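Local atomic coordinates of oxalate biosynthetic component 1 (Burkholderia thailandensis, PDB entry 5IKY), a protein that probably produces oxalate as a bifunctional enzyme of quorum sensing-dependent oxalogenesis, joining a serine hydrolase activity to an additional lyase activity. Residues S161-F164 with V165-R169; N860-P863 with S864-F868. All blocks are in the same frame, centred on the assembly; numbering follows the deposited sequence.

Contact 1 of 2, residues S161-F164 with V165-R169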
ATOM      1  N   SER A 161      25.506  30.935 -11.009  1.00 66.40           N
ATOM      2  CA  SER A 161      25.881  31.898 -12.041  1.00 68.82           C
ATOM      3  C   SER A 161      26.260  33.259 -11.458  1.00 72.35           C
ATOM      4  O   SER A 161      25.852  33.595 -10.346  1.00 64.95           O
ATOM      5  CB  SER A 161      24.737  32.064 -13.039  1.00 70.42           C
ATOM      6  OG  SER A 161      23.598  32.625 -12.410  1.00 84.26           O
ATOM      7  N   PRO A 162      27.064  34.037 -12.204  1.00 69.69           N
ATOM      8  CA  PRO A 162      27.403  35.416 -11.839  1.00 76.05           C
ATOM      9  C   PRO A 162      26.160  36.214 -11.473  1.00 83.29           C
ATOM     10  O   PRO A 162      26.187  37.015 -10.541  1.00 84.67           O
ATOM     11  CB  PRO A 162      28.042  35.978 -13.113  1.00 65.34           C
ATOM     12  CG  PRO A 162      28.384  34.792 -13.972  1.00 63.59           C
ATOM     13  CD  PRO A 162      27.908  33.540 -13.300  1.00 68.14           C
ATOM     14  N   ASP A 163      25.079  35.974 -12.211  1.00 86.51           N
ATOM     15  CA  ASP A 163      23.805  36.634 -11.972  1.00 92.44           C
ATOM     16  C   ASP A 163      23.328  36.400 -10.540  1.00 87.18           C
ATOM     17  O   ASP A 163      22.839  37.319  -9.882  1.00 87.27           O
ATOM     18  CB  ASP A 163      22.760  36.138 -12.973  1.00108.21           C
ATOM     19  CG  ASP A 163      21.653  37.143 -13.205  1.00131.57           C
ATOM     20  OD1 ASP A 163      21.812  38.005 -14.096  1.00143.52           O
ATOM     21  OD2 ASP A 163      20.624  37.068 -12.503  1.00136.39           O
ATOM     22  N   PHE A 164      23.479  35.167 -10.064  1.00 78.30           N
ATOM     23  CA  PHE A 164      23.155  34.837  -8.679  1.00 70.01           C
ATOM     24  C   PHE A 164      24.049  35.596  -7.705  1.00 79.19           C
ATOM     25  O   PHE A 164      23.575  36.149  -6.713  1.00 93.31           O
ATOM     26  CB  PHE A 164      23.291  33.331  -8.433  1.00 62.05           C
ATOM     27  CG  PHE A 164      22.035  32.553  -8.701  1.00 66.83           C
ATOM     28  CD1 PHE A 164      21.001  32.548  -7.781  1.00 71.08           C
ATOM     29  CD2 PHE A 164      21.895  31.812  -9.863  1.00 64.62           C
ATOM     30  CE1 PHE A 164      19.844  31.831  -8.018  1.00 69.79           C
ATOM     31  CE2 PHE A 164      20.742  31.091 -10.106  1.00 56.29           C
ATOM     32  CZ  PHE A 164      19.715  31.103  -9.181  1.00 56.82           C
ATOM     33  N   VAL A 165      25.345  35.615  -8.000  1.00 64.96           N
ATOM     34  CA  VAL A 165      26.336  36.213  -7.113  1.00 77.07           C
ATOM     35  C   VAL A 165      26.130  37.719  -6.955  1.00 82.68           C
ATOM     36  O   VAL A 165      26.205  38.248  -5.844  1.00 88.05           O
ATOM     37  CB  VAL A 165      27.765  35.944  -7.621  1.00 76.35           C
ATOM     38  CG1 VAL A 165      28.788  36.495  -6.644  1.00 66.96           C
ATOM     39  CG2 VAL A 165      27.973  34.450  -7.834  1.00 64.05           C
ATOM     40  N   GLU A 166      25.872  38.401  -8.067  1.00 85.89           N
ATOM     41  CA  GLU A 166      25.630  39.842  -8.052  1.00 90.19           C
ATOM     42  C   GLU A 166      24.437  40.196  -7.176  1.00 90.82           C
ATOM     43  O   GLU A 166      24.543  41.010  -6.259  1.00108.19           O
ATOM     44  CB  GLU A 166      25.391  40.368  -9.466  1.00 99.93           C
ATOM     45  CG  GLU A 166      26.524  40.123 -10.441  1.00115.23           C
ATOM     46  CD  GLU A 166      26.073  40.257 -11.881  1.00137.66           C
ATOM     47  OE1 GLU A 166      24.912  40.664 -12.104  1.00134.50           O
ATOM     48  OE2 GLU A 166      26.874  39.953 -12.789  1.00155.15           O
ATOM     49  N   ARG A 167      23.300  39.576  -7.475  1.00 87.81           N
ATOM     50  CA  ARG A 167      22.063  39.835  -6.753  1.00 86.64           C
ATOM     51  C   ARG A 167      22.206  39.486  -5.276  1.00 82.35           C
ATOM     52  O   ARG A 167      21.642  40.160  -4.417  1.00 92.28           O
ATOM     53  CB  ARG A 167      20.911  39.054  -7.384  1.00 83.80           C
ATOM     54  CG  ARG A 167      20.591  39.499  -8.804  1.00 79.28           C
ATOM     55  CD  ARG A 167      19.716  38.492  -9.527  1.00 89.80           C
ATOM     56  NE  ARG A 167      18.456  38.250  -8.832  1.00104.27           N
ATOM     57  CZ  ARG A 167      17.652  37.224  -9.087  1.00112.52           C
ATOM     58  NH1 ARG A 167      17.978  36.341 -10.021  1.00107.86           N
ATOM     59  NH2 ARG A 167      16.522  37.078  -8.407  1.00108.55           N
ATOM     60  N   MET A 168      22.973  38.439  -4.986  1.00 82.75           N
ATOM     61  CA  MET A 168      23.264  38.073  -3.606  1.00 84.53           C
ATOM     62  C   MET A 168      24.088  39.163  -2.930  1.00 95.55           C
ATOM     63  O   MET A 168      23.788  39.573  -1.809  1.00 97.57           O
ATOM     64  CB  MET A 168      24.002  36.734  -3.539  1.00 90.14           C
ATOM     65  CG  MET A 168      23.136  35.571  -3.084  1.00 99.51           C
ATOM     66  SD  MET A 168      24.061  34.030  -2.931  1.00101.67           S
ATOM     67  CE  MET A 168      24.532  33.741  -4.634  1.00 66.82           C
ATOM     68  N   ARG A 169      25.125  39.631  -3.620  1.00 87.27           N
ATOM     69  CA  ARG A 169      25.993  40.677  -3.090  1.00 93.11           C
ATOM     70  C   ARG A 169      25.247  42.000  -2.940  1.00102.19           C
ATOM     71  O   ARG A 169      25.471  42.744  -1.985  1.00 94.15           O
ATOM     72  CB  ARG A 169      27.212  40.872  -3.993  1.00 84.69           C
ATOM     73  CG  ARG A 169      28.375  41.571  -3.306  1.00 87.16           C
ATOM     74  CD  ARG A 169      29.418  42.038  -4.309  1.00 91.88           C
ATOM     75  NE  ARG A 169      29.825  40.973  -5.221  1.00 97.06           N
ATOM     76  CZ  ARG A 169      30.798  40.104  -4.970  1.00 94.55           C
ATOM     77  NH1 ARG A 169      31.098  39.169  -5.862  1.00 93.55           N
ATOM     78  NH2 ARG A 169      31.471  40.168  -3.828  1.00 87.27           N
TER

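Contact 2 of 2, residues N860-P863 with S864-F868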
ATOM      1  N   ASN A 860     -21.015 -13.424  13.145  1.00 64.57           N
ATOM      2  CA  ASN A 860     -21.006 -12.115  12.500  1.00 59.65           C
ATOM      3  C   ASN A 860     -22.347 -11.780  11.858  1.00 66.82           C
ATOM      4  O   ASN A 860     -22.796 -10.634  11.897  1.00 65.97           O
ATOM      5  CB  ASN A 860     -19.912 -12.051  11.431  1.00 63.54           C
ATOM      6  CG  ASN A 860     -18.541 -11.754  12.005  1.00 56.35           C
ATOM      7  OD1 ASN A 860     -18.339 -11.769  13.219  1.00 74.28           O
ATOM      8  ND2 ASN A 860     -17.587 -11.485  11.124  1.00 57.07           N
ATOM      9  N   ALA A 861     -22.978 -12.793  11.267  1.00 68.67           N
ATOM     10  CA  ALA A 861     -24.205 -12.603  10.500  1.00 67.57           C
ATOM     11  C   ALA A 861     -25.450 -12.699  11.370  1.00 66.37           C
ATOM     12  O   ALA A 861     -26.571 -12.696  10.863  1.00 84.24           O
ATOM     13  CB  ALA A 861     -24.278 -13.620   9.371  1.00 62.34           C
ATOM     14  N   ASP A 862     -25.249 -12.785  12.681  1.00 69.44           N
ATOM     15  CA  ASP A 862     -26.358 -12.876  13.621  1.00 76.37           C
ATOM     16  C   ASP A 862     -26.725 -11.491  14.152  1.00 87.61           C
ATOM     17  O   ASP A 862     -25.969 -10.896  14.918  1.00 97.65           O
ATOM     18  CB  ASP A 862     -26.001 -13.817  14.773  1.00 83.47           C
ATOM     19  CG  ASP A 862     -27.208 -14.227  15.592  1.00 96.05           C
ATOM     20  OD1 ASP A 862     -28.335 -14.216  15.051  1.00 96.05           O
ATOM     21  OD2 ASP A 862     -27.025 -14.568  16.780  1.00 90.09           O
ATOM     22  N   PRO A 863     -27.890 -10.970  13.736  1.00 93.35           N
ATOM     23  CA  PRO A 863     -28.340  -9.629  14.129  1.00 85.93           C
ATOM     24  C   PRO A 863     -28.736  -9.542  15.605  1.00 96.08           C
ATOM     25  O   PRO A 863     -28.404  -8.562  16.270  1.00109.81           O
ATOM     26  CB  PRO A 863     -29.549  -9.390  13.223  1.00 87.83           C
ATOM     27  CG  PRO A 863     -30.066 -10.754  12.925  1.00 94.99           C
ATOM     28  CD  PRO A 863     -28.858 -11.640  12.849  1.00 93.43           C
ATOM     29  N   SER A 864     -29.442 -10.554  16.099  1.00 96.83           N
ATOM     30  CA  SER A 864     -29.833 -10.614  17.504  1.00108.02           C
ATOM     31  C   SER A 864     -28.984 -11.651  18.225  1.00116.86           C
ATOM     32  O   SER A 864     -28.693 -12.703  17.669  1.00143.06           O
ATOM     33  CB  SER A 864     -31.317 -10.956  17.641  1.00106.22           C
ATOM     34  OG  SER A 864     -32.118 -10.094  16.852  1.00109.37           O
ATOM     35  N   GLY A 865     -28.590 -11.360  19.461  1.00 95.52           N
ATOM     36  CA  GLY A 865     -27.737 -12.265  20.212  1.00 96.67           C
ATOM     37  C   GLY A 865     -28.404 -13.591  20.534  1.00 99.43           C
ATOM     38  O   GLY A 865     -28.827 -13.819  21.667  1.00 99.27           O
ATOM     39  N   ILE A 866     -28.494 -14.471  19.538  1.00100.36           N
ATOM     40  CA  ILE A 866     -29.197 -15.740  19.702  1.00 99.25           C
ATOM     41  C   ILE A 866     -28.366 -16.958  19.298  1.00 85.06           C
ATOM     42  O   ILE A 866     -28.718 -18.091  19.628  1.00 89.76           O
ATOM     43  CB  ILE A 866     -30.510 -15.765  18.883  1.00 99.91           C
ATOM     44  CG1 ILE A 866     -30.208 -15.785  17.383  1.00 94.51           C
ATOM     45  CG2 ILE A 866     -31.401 -14.583  19.246  1.00 98.32           C
ATOM     46  CD1 ILE A 866     -31.438 -15.933  16.514  1.00 83.44           C
ATOM     47  N   TYR A 867     -27.264 -16.730  18.590  1.00 79.91           N
ATOM     48  CA  TYR A 867     -26.472 -17.830  18.044  1.00 84.34           C
ATOM     49  C   TYR A 867     -25.316 -18.243  18.953  1.00 92.44           C
ATOM     50  O   TYR A 867     -24.573 -17.398  19.455  1.00 88.58           O
ATOM     51  CB  TYR A 867     -25.933 -17.450  16.662  1.00 76.23           C
ATOM     52  CG  TYR A 867     -25.131 -18.533  15.976  1.00 81.19           C
ATOM     53  CD1 TYR A 867     -23.746 -18.569  16.076  1.00 84.81           C
ATOM     54  CD2 TYR A 867     -25.758 -19.514  15.217  1.00 85.42           C
ATOM     55  CE1 TYR A 867     -23.010 -19.552  15.449  1.00 84.71           C
ATOM     56  CE2 TYR A 867     -25.027 -20.502  14.584  1.00 97.60           C
ATOM     57  CZ  TYR A 867     -23.654 -20.516  14.704  1.00 95.76           C
ATOM     58  OH  TYR A 867     -22.919 -21.497  14.078  1.00106.85           O
ATOM     59  N   PHE A 868     -25.173 -19.551  19.154  1.00 86.14           N
ATOM     60  CA  PHE A 868     -24.045 -20.106  19.896  1.00 92.19           C
ATOM     61  C   PHE A 868     -23.821 -21.573  19.527  1.00 94.98           C
ATOM     62  O   PHE A 868     -24.773 -22.307  19.259  1.00100.17           O
ATOM     63  CB  PHE A 868     -24.258 -19.959  21.406  1.00 96.95           C
ATOM     64  CG  PHE A 868     -25.411 -20.759  21.942  1.00 94.99           C
ATOM     65  CD1 PHE A 868     -26.708 -20.281  21.851  1.00101.08           C
ATOM     66  CD2 PHE A 868     -25.195 -21.983  22.553  1.00 98.57           C
ATOM     67  CE1 PHE A 868     -27.768 -21.015  22.348  1.00105.39           C
ATOM     68  CE2 PHE A 868     -26.251 -22.720  23.055  1.00103.06           C
ATOM     69  CZ  PHE A 868     -27.540 -22.236  22.952  1.00100.81           C
TER

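Contact 1 of 2, residues S161-F164 with V165-R169
D163 sets its CG anti to the backbone N (chi1 -155°), and R167, one helical turn on, sets its CG beside its own N and then bends at chi3 (58°); between them these torsions carry carboxylate and guanidinium to the same flank of the helix. D163 OD2 arrives at the edge of the guanidinium, near its plane, 3.7 Å from R167 NH1: a long salt bridge, with the two flat groups turned 71° apart. D163 OD2 also lies 3.4 Å from R167 CD. The stronger hold on NH1 is the hydrogen bond to Q131 on helix 126-138, which joins the two helices. This is the first turn of helix 162-172, with S161 as N-cap: S161 OG takes a weak bond from F164 N, 3.5 Å long. The i to i+4 ladder starts with V165 N on S161 O at 3.1 Å and E166 N on P162 O at 2.9 Å. On the buried flank M168, bent at chi3, folds its CE back to 4.0 Å from F164 CB, while the F164 side chain packs on Q131, I132 and Q135. E166 passes the P162 carbonyl, its CG 3.1 Å from P162 O.

Contact 2 of 2, residues N860-P863 with S864-F868
The carboxylate of D862 points across the turn at I866 and Y867, its plane 72° from the tyrosine ring and its OD2 oblique to that ring. OD2 accepts two backbone N-H groups on its syn side, from opposite faces of the carboxylate plane. I866 N lies 3.1 Å from D862 OD2 on a fairly straight bond. Y867 N is nearer, 2.8 Å from D862 OD2, but its bond is more bent (133°). Two bonds on one oxygen would limit rotation of the carboxylate. The aspartate side chain bridges the loop between helices 849-860 and 870-879 in the C-terminal, alpha/beta-hydrolase-family region, while G865 centres an inverse gamma turn in which I866 N bonds weakly to S864 O. I866 crosses the carboxylate at a slant: with CG1 between its backbone N and carbonyl carbon (chi1 68°), that methylene comes 3.4 Å from D862 OD1. Y867 brings its CB to 3.1 Å from D862 OD2, but its ring heads away to pack on H854, A858 and L859 of helix 849-860. Its hydroxyl makes weak hydrogen bonds with N855 and E549.

How the contacts relate
From the N terminus, contact 1 (161-169) comes first, at the start of helix 162-172 in the N-terminal domain; it closes no long loop, its bonds spanning a single helical turn, and its side chains reach helices 126-138 and 176-181. Roughly 690 residues later, contact 2 (860-868) pinches the loop between helices 849-860 and 870-879 in the C-terminal alpha/beta-hydrolase region, where Y867 reaches back to helix 849-860 and F868 out to helix 937-955. The two are in series, neither nested nor crossed. Their centres lie 76 Å apart on opposite sides of the chain's centre, with nearest atoms about 60 Å apart, and they do not touch.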